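Local coordinates for capsular polysaccharide biosynthesis protein (Burkholderia pseudomallei, PDB 4BQN), which binds coenzyme A and is probably an acetyltransferase acting in the biosynthesis of the bacterial capsular polysaccharide, at residues A[93-98]-A[212-217]; A[104-109]-A[147-152]; A[115-120]-A[277-282]; A[159-164]-A[185-190]. The protein carries 1 engineered substitution. All blocks are in the same frame, centred on the assembly; numbering follows the deposited sequence. Where two conformers were deposited one is given.

Contact 1: residues A[93-98]-A[212-217]. With COA (coenzyme A), chain C.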
# COMPACT_ATOMS: atom_id res chain seq x y z
N LEU A 93 4.35 -10.14 16.55
CA LEU A 93 4.36 -10.76 15.22
C LEU A 93 4.36 -9.68 14.16
O LEU A 93 3.48 -8.80 14.14
CB LEU A 93 3.14 -11.67 15.03
CG LEU A 93 3.14 -12.99 15.80
CD1 LEU A 93 1.78 -13.65 15.68
CD2 LEU A 93 4.23 -13.92 15.30
N SER A 94 5.36 -9.73 13.29
CA SER A 94 5.41 -8.78 12.19
C SER A 94 4.56 -9.21 11.00
O SER A 94 4.48 -10.40 10.64
CB SER A 94 6.84 -8.48 11.77
OG SER A 94 7.53 -9.70 11.50
N VAL A 95 3.93 -8.20 10.41
CA VAL A 95 3.03 -8.35 9.27
C VAL A 95 3.58 -7.55 8.11
O VAL A 95 3.96 -6.38 8.26
CB VAL A 95 1.62 -7.82 9.62
CG1 VAL A 95 0.67 -7.98 8.44
CG2 VAL A 95 1.09 -8.54 10.85
N GLN A 96 3.59 -8.19 6.94
CA GLN A 96 4.03 -7.59 5.71
C GLN A 96 3.38 -6.22 5.47
O GLN A 96 2.17 -6.05 5.68
CB GLN A 96 3.66 -8.52 4.57
CG GLN A 96 4.00 -8.02 3.17
CD GLN A 96 3.81 -9.13 2.16
OE1 GLN A 96 2.73 -9.73 2.09
NE2 GLN A 96 4.87 -9.44 1.40
N TYR A 97 4.19 -5.26 5.02
CA TYR A 97 3.69 -4.00 4.50
C TYR A 97 3.35 -4.25 3.03
O TYR A 97 4.23 -4.55 2.20
CB TYR A 97 4.72 -2.88 4.64
CG TYR A 97 4.25 -1.60 4.03
CD1 TYR A 97 3.15 -0.91 4.56
CD2 TYR A 97 4.88 -1.08 2.90
CE1 TYR A 97 2.70 0.27 3.99
CE2 TYR A 97 4.44 0.11 2.33
CZ TYR A 97 3.35 0.77 2.87
OH TYR A 97 2.90 1.95 2.34
N MET A 98 2.07 -4.18 2.70
CA MET A 98 1.61 -4.60 1.39
C MET A 98 1.68 -3.43 0.40
O MET A 98 0.93 -2.46 0.52
CB MET A 98 0.18 -5.15 1.49
CG MET A 98 0.10 -6.38 2.36
SD MET A 98 -1.58 -6.85 2.81
CE MET A 98 -1.86 -5.77 4.21
N ALA A 212 -6.48 -13.52 7.64
CA ALA A 212 -6.48 -14.98 7.77
C ALA A 212 -5.09 -15.51 8.12
O ALA A 212 -4.96 -16.38 9.00
CB ALA A 212 -7.00 -15.62 6.49
N ARG A 213 -4.04 -15.00 7.47
CA ARG A 213 -2.69 -15.46 7.77
C ARG A 213 -2.28 -15.09 9.19
O ARG A 213 -1.56 -15.85 9.83
CB ARG A 213 -1.66 -14.98 6.75
CG ARG A 213 -2.02 -15.18 5.27
CD ARG A 213 -2.53 -16.58 4.93
NE ARG A 213 -2.99 -16.62 3.53
CZ ARG A 213 -2.19 -16.75 2.47
NH1 ARG A 213 -0.87 -16.88 2.61
NH2 ARG A 213 -2.74 -16.77 1.25
N CYS A 214 -2.73 -13.95 9.68
CA CYS A 214 -2.49 -13.60 11.07
C CYS A 214 -3.14 -14.63 11.99
O CYS A 214 -2.52 -15.07 12.96
CB CYS A 214 -3.05 -12.22 11.38
SG CYS A 214 -2.15 -10.87 10.62
N MET A 215 -4.39 -15.00 11.70
CA MET A 215 -5.07 -15.98 12.55
C MET A 215 -4.37 -17.33 12.52
O MET A 215 -4.28 -17.99 13.56
CB MET A 215 -6.54 -16.11 12.18
CG MET A 215 -7.37 -14.88 12.57
SD MET A 215 -9.15 -15.07 12.39
CE MET A 215 -9.44 -16.43 13.53
N LEU A 216 -3.86 -17.74 11.36
CA LEU A 216 -3.13 -19.01 11.29
C LEU A 216 -1.88 -18.94 12.15
O LEU A 216 -1.56 -19.90 12.84
CB LEU A 216 -2.77 -19.37 9.85
CG LEU A 216 -3.97 -19.64 8.95
CD1 LEU A 216 -3.57 -19.73 7.49
CD2 LEU A 216 -4.72 -20.90 9.36
N ALA A 217 -1.20 -17.80 12.12
CA ALA A 217 0.03 -17.61 12.91
C ALA A 217 -0.25 -17.69 14.41
O ALA A 217 0.61 -18.11 15.19
CB ALA A 217 0.68 -16.28 12.56
N1A COA C . 7.96 -1.69 -3.54
C2A COA C . 8.38 -0.42 -3.81
N3A COA C . 8.40 0.54 -2.88
C4A COA C . 8.04 0.25 -1.61
C5A COA C . 7.59 -1.09 -1.25
C6A COA C . 7.57 -2.08 -2.32
N6A COA C . 7.16 -3.34 -2.05
N7A COA C . 7.28 -1.10 0.07
C8A COA C . 7.53 0.16 0.52
N9A COA C . 7.95 0.96 -0.48
C1B COA C . 8.38 2.36 -0.41
C2B COA C . 7.63 3.22 0.59
O2B COA C . 6.44 3.76 0.01
C3B COA C . 8.69 4.27 0.88
O3B COA C . 8.71 5.17 -0.24
P3B COA C . 9.49 6.57 -0.22
O7A COA C . 9.08 7.22 -1.51
O8A COA C . 8.95 7.28 1.00
O9A COA C . 10.96 6.24 -0.13
C4B COA C . 9.99 3.46 0.87
O4B COA C . 9.72 2.30 0.07
C5B COA C . 10.48 3.03 2.26
O5B COA C . 9.41 2.32 2.87
P1A COA C . 9.65 0.95 3.64
O1A COA C . 8.29 0.44 4.01
O2A COA C . 10.54 0.04 2.85
O3A COA C . 10.47 1.31 4.96
P2A COA C . 10.24 2.28 6.23
O4A COA C . 11.30 3.35 6.17
O5A COA C . 10.23 1.37 7.43
O6A COA C . 8.82 2.97 6.04
CBP COA C . 6.46 3.34 5.90
CCP COA C . 7.55 2.40 6.41
CDP COA C . 5.08 2.79 6.25
CEP COA C . 6.60 4.67 6.63
CAP COA C . 6.64 3.49 4.37
OAP COA C . 6.29 2.27 3.71
C9P COA C . 5.89 4.62 3.67
O9P COA C . 6.37 5.75 3.65
N8P COA C . 4.75 4.34 3.04
C7P COA C . 4.00 5.35 2.30
C6P COA C . 3.24 6.34 3.15
C5P COA C . 2.22 5.58 3.97
O5P COA C . 2.50 5.16 5.08
N4P COA C . 1.05 5.42 3.39
C3P COA C . -0.02 4.71 4.04
C2P COA C . -0.47 3.56 3.17
S1P COA C . -1.29 2.40 4.20

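Contact 2: residues A[104-109]-A[147-152]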
# COMPACT_ATOMS: atom_id res chain seq x y z
N HIS A 104 -1.00 -0.25 -11.41
CA HIS A 104 -0.88 1.17 -11.74
C HIS A 104 0.60 1.52 -11.80
O HIS A 104 1.13 2.22 -10.94
CB HIS A 104 -1.61 2.05 -10.70
CG HIS A 104 -2.84 1.42 -10.12
ND1 HIS A 104 -2.88 0.97 -8.81
CD2 HIS A 104 -4.06 1.15 -10.66
CE1 HIS A 104 -4.07 0.45 -8.57
NE2 HIS A 104 -4.81 0.56 -9.67
N PRO A 105 1.29 1.03 -12.84
CA PRO A 105 2.74 1.14 -12.81
C PRO A 105 3.24 2.57 -12.99
O PRO A 105 4.43 2.83 -12.81
CB PRO A 105 3.19 0.24 -13.99
CG PRO A 105 2.02 -0.62 -14.30
CD PRO A 105 0.81 0.20 -13.95
N THR A 106 2.35 3.50 -13.36
CA THR A 106 2.73 4.89 -13.54
C THR A 106 2.52 5.74 -12.28
O THR A 106 2.80 6.93 -12.29
CB THR A 106 1.93 5.55 -14.68
OG1 THR A 106 0.55 5.60 -14.31
CG2 THR A 106 2.09 4.78 -15.99
N VAL A 107 2.02 5.14 -11.19
CA VAL A 107 1.57 5.90 -10.02
C VAL A 107 2.57 5.76 -8.88
O VAL A 107 3.04 4.67 -8.59
CB VAL A 107 0.15 5.46 -9.57
CG1 VAL A 107 -0.29 6.16 -8.29
CG2 VAL A 107 -0.86 5.70 -10.69
N ASN A 108 2.85 6.86 -8.20
CA ASN A 108 3.59 6.81 -6.95
C ASN A 108 3.11 7.94 -6.05
O ASN A 108 2.01 8.45 -6.23
CB ASN A 108 5.10 6.79 -7.21
CG ASN A 108 5.85 6.03 -6.13
OD1 ASN A 108 5.96 6.50 -5.00
ND2 ASN A 108 6.32 4.83 -6.46
N SER A 109 3.92 8.33 -5.07
CA SER A 109 3.56 9.46 -4.22
C SER A 109 4.71 10.45 -4.28
O SER A 109 5.86 10.05 -4.51
CB SER A 109 3.30 8.99 -2.80
OG SER A 109 2.22 8.07 -2.79
N ALA A 147 0.03 0.05 -24.04
CA ALA A 147 0.57 -1.03 -24.86
C ALA A 147 1.99 -1.36 -24.43
O ALA A 147 2.36 -2.53 -24.36
CB ALA A 147 0.51 -0.66 -26.34
N SER A 148 2.78 -0.34 -24.11
CA SER A 148 4.14 -0.56 -23.62
C SER A 148 4.14 -1.31 -22.29
O SER A 148 4.86 -2.29 -22.11
CB SER A 148 4.87 0.77 -23.46
OG SER A 148 6.22 0.55 -23.08
N LEU A 149 3.30 -0.85 -21.36
CA LEU A 149 3.18 -1.52 -20.07
C LEU A 149 2.73 -2.97 -20.24
O LEU A 149 3.22 -3.86 -19.54
CB LEU A 149 2.21 -0.76 -19.17
CG LEU A 149 2.62 0.67 -18.82
CD1 LEU A 149 1.51 1.37 -18.04
CD2 LEU A 149 3.93 0.70 -18.04
N ARG A 150 1.81 -3.21 -21.19
CA ARG A 150 1.33 -4.58 -21.42
C ARG A 150 2.47 -5.47 -21.90
O ARG A 150 2.63 -6.60 -21.42
CB ARG A 150 0.16 -4.61 -22.41
CG ARG A 150 -0.24 -6.02 -22.79
CD ARG A 150 -1.66 -6.01 -23.30
NE ARG A 150 -2.18 -7.36 -23.46
CZ ARG A 150 -3.48 -7.65 -23.55
NH1 ARG A 150 -4.40 -6.69 -23.48
NH2 ARG A 150 -3.87 -8.90 -23.69
N ILE A 151 3.27 -4.98 -22.84
CA ILE A 151 4.44 -5.73 -23.29
C ILE A 151 5.37 -6.05 -22.10
O ILE A 151 5.96 -7.14 -22.05
CB ILE A 151 5.19 -4.96 -24.40
CG1 ILE A 151 4.35 -4.98 -25.69
CG2 ILE A 151 6.58 -5.53 -24.65
CD1 ILE A 151 4.73 -3.94 -26.72
N ASP A 152 5.43 -5.14 -21.13
CA ASP A 152 6.33 -5.28 -19.99
C ASP A 152 5.69 -5.87 -18.74
O ASP A 152 6.31 -5.82 -17.68
CB ASP A 152 6.95 -3.92 -19.66
CG ASP A 152 7.90 -3.43 -20.73
OD1 ASP A 152 8.36 -4.26 -21.55
OD2 ASP A 152 8.20 -2.21 -20.77

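Contact 3: residues A[115-120]-A[277-282]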
# COMPACT_ATOMS: atom_id res chain seq x y z
N PRO A 115 3.11 17.63 -0.60
CA PRO A 115 2.16 16.53 -0.49
C PRO A 115 0.95 16.80 -1.39
O PRO A 115 0.49 17.94 -1.52
CB PRO A 115 1.74 16.56 0.98
CG PRO A 115 2.85 17.28 1.67
CD PRO A 115 3.34 18.29 0.69
N HIS A 116 0.47 15.76 -2.04
CA HIS A 116 -0.71 15.89 -2.89
C HIS A 116 -1.93 15.59 -2.04
O HIS A 116 -1.91 14.62 -1.27
CB HIS A 116 -0.61 14.93 -4.09
CG HIS A 116 -1.66 15.18 -5.13
ND1 HIS A 116 -2.98 14.85 -4.94
CD2 HIS A 116 -1.58 15.78 -6.34
CE1 HIS A 116 -3.68 15.22 -6.01
NE2 HIS A 116 -2.84 15.79 -6.87
N PRO A 117 -3.00 16.40 -2.17
CA PRO A 117 -4.16 16.19 -1.27
C PRO A 117 -4.76 14.79 -1.39
O PRO A 117 -5.42 14.33 -0.46
CB PRO A 117 -5.17 17.27 -1.71
CG PRO A 117 -4.61 17.91 -2.93
CD PRO A 117 -3.14 17.61 -2.99
N GLU A 118 -4.53 14.13 -2.51
CA GLU A 118 -5.06 12.79 -2.71
C GLU A 118 -4.05 11.68 -2.37
O GLU A 118 -4.42 10.51 -2.37
CB GLU A 118 -5.61 12.67 -4.13
CG GLU A 118 -6.75 13.65 -4.39
CD GLU A 118 -7.05 13.90 -5.85
OE1 GLU A 118 -6.28 13.42 -6.72
OE2 GLU A 118 -8.06 14.59 -6.12
N GLY A 119 -2.80 12.06 -2.11
CA GLY A 119 -1.76 11.13 -1.67
C GLY A 119 -0.98 10.41 -2.77
O GLY A 119 -0.02 9.69 -2.48
N TYR A 120 -1.42 10.55 -4.02
CA TYR A 120 -0.82 9.84 -5.15
C TYR A 120 -0.73 10.77 -6.33
O TYR A 120 -1.55 11.69 -6.48
CB TYR A 120 -1.64 8.61 -5.55
CG TYR A 120 -1.89 7.69 -4.40
CD1 TYR A 120 -0.96 6.71 -4.05
CD2 TYR A 120 -3.03 7.83 -3.61
CE1 TYR A 120 -1.18 5.87 -2.96
CE2 TYR A 120 -3.25 7.01 -2.51
CZ TYR A 120 -2.33 6.04 -2.20
OH TYR A 120 -2.57 5.23 -1.13
N PHE A 277 -1.01 17.07 -14.76
CA PHE A 277 -0.09 17.98 -15.46
C PHE A 277 -0.06 19.35 -14.78
O PHE A 277 1.01 19.89 -14.52
CB PHE A 277 -0.45 18.13 -16.94
CG PHE A 277 0.16 17.08 -17.82
CD1 PHE A 277 1.43 17.28 -18.38
CD2 PHE A 277 -0.50 15.88 -18.07
CE1 PHE A 277 2.02 16.32 -19.18
CE2 PHE A 277 0.09 14.91 -18.88
CZ PHE A 277 1.35 15.13 -19.42
N GLU A 278 -1.24 19.88 -14.47
CA GLU A 278 -1.34 21.20 -13.86
C GLU A 278 -0.65 21.22 -12.50
O GLU A 278 0.04 22.18 -12.15
CB GLU A 278 -2.80 21.62 -13.77
CG GLU A 278 -3.38 21.87 -15.16
CD GLU A 278 -4.89 21.81 -15.27
OE1 GLU A 278 -5.58 21.61 -14.25
OE2 GLU A 278 -5.39 21.96 -16.40
N TRP A 279 -0.78 20.13 -11.75
CA TRP A 279 -0.17 20.02 -10.43
C TRP A 279 1.36 20.03 -10.55
O TRP A 279 2.02 20.82 -9.87
CB TRP A 279 -0.68 18.76 -9.72
CG TRP A 279 -0.27 18.70 -8.28
CD1 TRP A 279 -0.94 19.24 -7.21
CD2 TRP A 279 0.91 18.09 -7.73
NE1 TRP A 279 -0.26 19.01 -6.04
CE2 TRP A 279 0.87 18.29 -6.33
CE3 TRP A 279 1.98 17.37 -8.29
CZ2 TRP A 279 1.88 17.83 -5.48
CZ3 TRP A 279 2.99 16.90 -7.43
CH2 TRP A 279 2.93 17.14 -6.05
N PHE A 280 1.92 19.20 -11.43
CA PHE A 280 3.37 19.18 -11.60
C PHE A 280 3.92 20.51 -12.13
O PHE A 280 5.03 20.90 -11.75
CB PHE A 280 3.81 18.04 -12.50
CG PHE A 280 3.75 16.68 -11.85
CD1 PHE A 280 4.62 16.36 -10.81
CD2 PHE A 280 2.84 15.73 -12.29
CE1 PHE A 280 4.58 15.10 -10.21
CE2 PHE A 280 2.80 14.47 -11.71
CZ PHE A 280 3.67 14.16 -10.67
N GLU A 281 3.16 21.17 -13.01
CA GLU A 281 3.63 22.42 -13.60
C GLU A 281 3.73 23.55 -12.55
O GLU A 281 4.42 24.54 -12.78
CB GLU A 281 2.80 22.77 -14.85
CG GLU A 281 3.12 21.88 -16.06
CD GLU A 281 2.02 21.82 -17.13
OE1 GLU A 281 1.10 22.67 -17.10
OE2 GLU A 281 2.07 20.91 -18.00
N ARG A 282 3.08 23.37 -11.40
CA ARG A 282 3.18 24.36 -10.30
C ARG A 282 4.48 24.25 -9.51
O ARG A 282 4.88 25.20 -8.85
CB ARG A 282 1.97 24.26 -9.37
CG ARG A 282 0.66 24.63 -10.04
CD ARG A 282 -0.54 24.49 -9.11
NE ARG A 282 -1.79 24.53 -9.87
CZ ARG A 282 -2.67 23.53 -9.95
NH1 ARG A 282 -2.48 22.40 -9.28
NH2 ARG A 282 -3.76 23.67 -10.69
O HOH W 1 -0.27 19.90 -3.29

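Contact 4: residues A[159-164]-A[185-190]. With COA (coenzyme A), chain C.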
# COMPACT_ATOMS: atom_id res chain seq x y z
N TRP A 159 9.43 -7.54 -10.68
CA TRP A 159 10.01 -6.53 -9.82
C TRP A 159 9.14 -6.33 -8.57
O TRP A 159 9.66 -6.23 -7.45
CB TRP A 159 10.19 -5.22 -10.58
CG TRP A 159 10.75 -4.13 -9.76
CD1 TRP A 159 12.07 -3.87 -9.52
CD2 TRP A 159 10.00 -3.10 -9.09
NE1 TRP A 159 12.19 -2.75 -8.72
CE2 TRP A 159 10.94 -2.26 -8.45
CE3 TRP A 159 8.64 -2.81 -8.98
CZ2 TRP A 159 10.55 -1.14 -7.69
CZ3 TRP A 159 8.25 -1.70 -8.22
CH2 TRP A 159 9.20 -0.88 -7.58
N CYS A 160 7.81 -6.26 -8.75
CA CYS A 160 6.92 -6.11 -7.60
C CYS A 160 7.08 -7.25 -6.59
O CYS A 160 7.10 -7.01 -5.38
CB CYS A 160 5.46 -6.02 -8.04
SG CYS A 160 5.06 -4.52 -8.98
N VAL A 161 7.22 -8.48 -7.08
CA VAL A 161 7.44 -9.61 -6.19
C VAL A 161 8.79 -9.48 -5.50
O VAL A 161 8.87 -9.69 -4.28
CB VAL A 161 7.38 -10.94 -6.96
CG1 VAL A 161 7.93 -12.09 -6.10
CG2 VAL A 161 5.95 -11.21 -7.38
N ASP A 162 9.84 -9.14 -6.25
CA ASP A 162 11.18 -9.01 -5.66
C ASP A 162 11.24 -7.96 -4.56
O ASP A 162 11.94 -8.13 -3.56
CB ASP A 162 12.23 -8.69 -6.71
CG ASP A 162 12.49 -9.84 -7.66
OD1 ASP A 162 12.04 -10.97 -7.38
OD2 ASP A 162 13.14 -9.60 -8.68
N GLU A 163 10.53 -6.84 -4.74
CA GLU A 163 10.50 -5.81 -3.70
C GLU A 163 9.90 -6.33 -2.39
O GLU A 163 10.36 -5.96 -1.30
CB GLU A 163 9.70 -4.59 -4.17
CG GLU A 163 10.42 -3.79 -5.25
CD GLU A 163 11.73 -3.19 -4.77
OE1 GLU A 163 11.76 -2.53 -3.71
OE2 GLU A 163 12.74 -3.36 -5.45
N LEU A 164 8.86 -7.15 -2.49
CA LEU A 164 8.28 -7.79 -1.31
C LEU A 164 9.24 -8.81 -0.70
O LEU A 164 9.44 -8.83 0.50
CB LEU A 164 6.93 -8.43 -1.65
CG LEU A 164 5.80 -7.46 -2.03
CD1 LEU A 164 4.56 -8.23 -2.44
CD2 LEU A 164 5.47 -6.52 -0.87
N PHE A 185 0.32 -15.33 -2.71
CA PHE A 185 -1.08 -15.05 -2.98
C PHE A 185 -1.24 -13.87 -3.94
O PHE A 185 -2.00 -13.94 -4.90
CB PHE A 185 -1.83 -14.78 -1.67
CG PHE A 185 -3.27 -14.47 -1.86
CD1 PHE A 185 -4.20 -15.48 -2.06
CD2 PHE A 185 -3.71 -13.13 -1.90
CE1 PHE A 185 -5.54 -15.19 -2.26
CE2 PHE A 185 -5.05 -12.83 -2.11
CZ PHE A 185 -5.96 -13.86 -2.29
N ILE A 186 -0.52 -12.79 -3.67
CA ILE A 186 -0.65 -11.61 -4.53
C ILE A 186 -0.27 -11.94 -5.99
O ILE A 186 -1.03 -11.66 -6.91
CB ILE A 186 0.16 -10.41 -4.01
CG1 ILE A 186 -0.41 -9.93 -2.66
CG2 ILE A 186 0.14 -9.27 -5.04
CD1 ILE A 186 0.49 -8.96 -1.91
N LEU A 187 0.90 -12.54 -6.19
CA LEU A 187 1.35 -12.80 -7.55
C LEU A 187 0.37 -13.73 -8.25
O LEU A 187 0.05 -13.52 -9.42
CB LEU A 187 2.75 -13.38 -7.56
CG LEU A 187 3.31 -13.72 -8.96
CD1 LEU A 187 3.46 -12.48 -9.84
CD2 LEU A 187 4.61 -14.50 -8.87
N ALA A 188 -0.09 -14.76 -7.54
CA ALA A 188 -0.93 -15.77 -8.17
C ALA A 188 -2.32 -15.26 -8.50
O ALA A 188 -2.95 -15.77 -9.42
CB ALA A 188 -1.01 -17.02 -7.29
N ASN A 189 -2.80 -14.25 -7.77
CA ASN A 189 -4.18 -13.80 -7.93
C ASN A 189 -4.36 -12.43 -8.55
O ASN A 189 -5.49 -12.06 -8.84
CB ASN A 189 -4.89 -13.82 -6.57
CG ASN A 189 -5.12 -15.22 -6.07
OD1 ASN A 189 -6.15 -15.82 -6.37
ND2 ASN A 189 -4.16 -15.75 -5.33
N CYS A 190 -3.28 -11.68 -8.74
CA CYS A 190 -3.40 -10.26 -9.07
C CYS A 190 -4.13 -9.99 -10.39
O CYS A 190 -4.84 -8.98 -10.51
CB CYS A 190 -2.04 -9.55 -9.03
SG CYS A 190 -0.83 -10.11 -10.24
N1A COA C . 7.96 -1.69 -3.54
C2A COA C . 8.38 -0.42 -3.81
N3A COA C . 8.40 0.54 -2.88
C4A COA C . 8.04 0.25 -1.61
C5A COA C . 7.59 -1.09 -1.25
C6A COA C . 7.57 -2.08 -2.32
N6A COA C . 7.16 -3.34 -2.05
N7A COA C . 7.28 -1.10 0.07
C8A COA C . 7.53 0.16 0.52
N9A COA C . 7.95 0.96 -0.48
C1B COA C . 8.38 2.36 -0.41
C2B COA C . 7.63 3.22 0.59
O2B COA C . 6.44 3.76 0.01
C3B COA C . 8.69 4.27 0.88
O3B COA C . 8.71 5.17 -0.24
P3B COA C . 9.49 6.57 -0.22
O7A COA C . 9.08 7.22 -1.51
O8A COA C . 8.95 7.28 1.00
O9A COA C . 10.96 6.24 -0.13
C4B COA C . 9.99 3.46 0.87
O4B COA C . 9.72 2.30 0.07
C5B COA C . 10.48 3.03 2.26
O5B COA C . 9.41 2.32 2.87
P1A COA C . 9.65 0.95 3.64
O1A COA C . 8.29 0.44 4.01
O2A COA C . 10.54 0.04 2.85
O3A COA C . 10.47 1.31 4.96
P2A COA C . 10.24 2.28 6.23
O4A COA C . 11.30 3.35 6.17
O5A COA C . 10.23 1.37 7.43
O6A COA C . 8.82 2.97 6.04
CBP COA C . 6.46 3.34 5.90
CCP COA C . 7.55 2.40 6.41
CDP COA C . 5.08 2.79 6.25
CEP COA C . 6.60 4.67 6.63
CAP COA C . 6.64 3.49 4.37
OAP COA C . 6.29 2.27 3.71
C9P COA C . 5.89 4.62 3.67
O9P COA C . 6.37 5.75 3.65
N8P COA C . 4.75 4.34 3.04
C7P COA C . 4.00 5.35 2.30
C6P COA C . 3.24 6.34 3.15
C5P COA C . 2.22 5.58 3.97
O5P COA C . 2.50 5.16 5.08
N4P COA C . 1.05 5.42 3.39
C3P COA C . -0.02 4.71 4.04
C2P COA C . -0.47 3.56 3.17
S1P COA C . -1.29 2.40 4.20

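Contact 1: residues A[93-98]-A[212-217]
L93, at the end of strand 91-94, and V95, just past it, each reach helix 204-217 through a single carbon. The apolar contacts are sparse: the CD1 branch of L93 lies 4.2 Å from A217 CB, and V95 CG2 lies 4.0 Å from C214 SG. V95 CG1 stands anti to the backbone N (chi1 -180°), which leaves CG2, lying beside that nitrogen, as the branch that meets the sulfur. C214 and A217 are three residues apart, so they present neighbouring points of one helical face. This is the layering of an open alpha/beta fold: strand 91-94 is an outermost strand of a four-stranded parallel sheet of order 2-1-3-4, with helix 204-217 packed beside it. L19 of helix 15-24 touches both V95 and C214.

Polar interactions belong to the chain beyond the strand. The side-chain amide of Q96 is hydrogen-bonded to V182 and T183. Y97 OH accepts a hydrogen bond of 3.1 Å from N8P in the pantetheine arm of coenzyme A, bent to 147° at the hydrogen. Over one face of the same ring sits the cofactor hydroxyl, OAP being 3.2 Å from Y97 CE2, while N7A of the adenine approaches the ring edge in its plane.

Contact 2: residues A[104-109]-A[147-152]
L149 opens its two branches against P105 and T106, one methyl to each residue. Its CD2 lies 4.1 Å from P105 CB, on the pyrrolidine ring, and its CD1 lies 4.0 Å from T106 CG2. The side chains of L149 and T106 meet at about a right angle, so their contact is confined to the methyl ends. L149 CG stands anti to the carbonyl carbon (chi1 -62°), and the extended chain beyond it carries the fork across to the loop.

A second shell fixes what the fork meets. P105 and T106 are the two central residues of a type I beta turn from H104 to V107, closed by V107 N donating to H104 O at 3.1 Å. T106 divides its branches: the methyl faces L149, whereas OG1 is hydrogen-bonded to D122 of strand 121-122, so the polar branch is tied to the partner strand while the apolar one is left to the leucine. On the helical side, S148 OG is bonded to R308 of helix 300-310, and T304 of that helix touches both S148 and D152.

Just past the turn, the backbone of N108 pairs with that of V121. The arrangement is that of a tight turn leading into a two-stranded antiparallel ribbon, 107-108 with 121-122, its entrance resting on the last turn of helix 142-151 through one buried leucine.

Contact 3: residues A[115-120]-A[277-282]
H116 meets W279 with one side of its side chain, from CB through CD2 to NE2. Its CB starts 4.1 Å from W279 CZ2, on the benzene part of the indole. From there the ring, with CG anti to the backbone N (chi1 -170°), is carried over the pyrrole part. CD2 comes closest, 3.5 Å from both W279 NE1 and W279 CE2, and leads the imidazole edge onto the indole face. NE2, one atom further, lies 4.0 Å from W279 CD1. The ring centroids are 4.4 Å apart and the planes meet at 51°, an edge-to-face pair well short of perpendicular.

ND1 turns back into its own loop and accepts a hydrogen bond from E118 N, 3.0 Å long, straight at 162° and close to the ring plane. P117 CD and Y120 O lie over the two faces of the imidazole, and G119 N closes the type I turn from H116 to G119. At the indole edge, a water donates to P115 O and accepts from W279 NE1 at 2.9 Å, joining the 115-120 loop to helix 269-281.

Since ND1 is an acceptor, a neutral H116 would be expected to carry its proton on NE2, and the slightly positive C-H edge at CD2 probably favours the electron-rich indole face.

Contact 4: residues A[159-164]-A[185-190]
One methyl of V161, CG2, touches all four side-chain carbons of L187: it is 3.7 Å from L187 CD1, and CB and CD2 of L187 are both 3.9 Å from V161 CG2, with L187 CG close behind. L187 makes this possible by extending from the helix with CG anti to the backbone N (chi1 179°) and then bending at chi2 (64°), which sets both methyls toward the valine. One turn along helix 153-167, L164 meets I186 more lightly, CD1 to CD1 at 4.2 Å, the side chains crossing at about a right angle.

L164 also works in a second direction, its CD2 lying 3.8 Å from the adenine amino nitrogen N6A of coenzyme A. E163 CB approaches the adenine N1A at 3.4 Å, while E163 CG packs over one face of W159 and its carboxylate forms a salt bridge with R167, itself hydrogen-bonded to the cofactor.

In helix 183-189, the N189 side chain folds back: ND2 donates to F185 O at 168°, in the carbonyl plane and on a lone pair; the same oxygen also accepts from N189 N.

W159, E163 and L164 line the adenine end of the coenzyme A pocket, while V161 and L164 pack helix 153-167 on helix 183-189.

In the fold
Two of the four contacts, 1 and 4, meet coenzyme A; the other two join parts of the fold away from it. Contact 1 brackets the chain from 93 to 217, and contacts 2 and 4 follow one another inside that span; contact 3, reaching on to 282, interlocks with contacts 1 and 2. Contact 1, beside the parallel sheet, lies across the chain's centre from contacts 2 and 3, their centres about 28 and 34 Å from its own. Contact 4, its centre about 16 Å from that of contact 1, touches it. Contact 2 holds strand 107-108, contact 3 the end of the loop leading on to strand 121-122, and the two touch. Consecutive helices 142-151 and 153-167 connect contact 2 with contact 4.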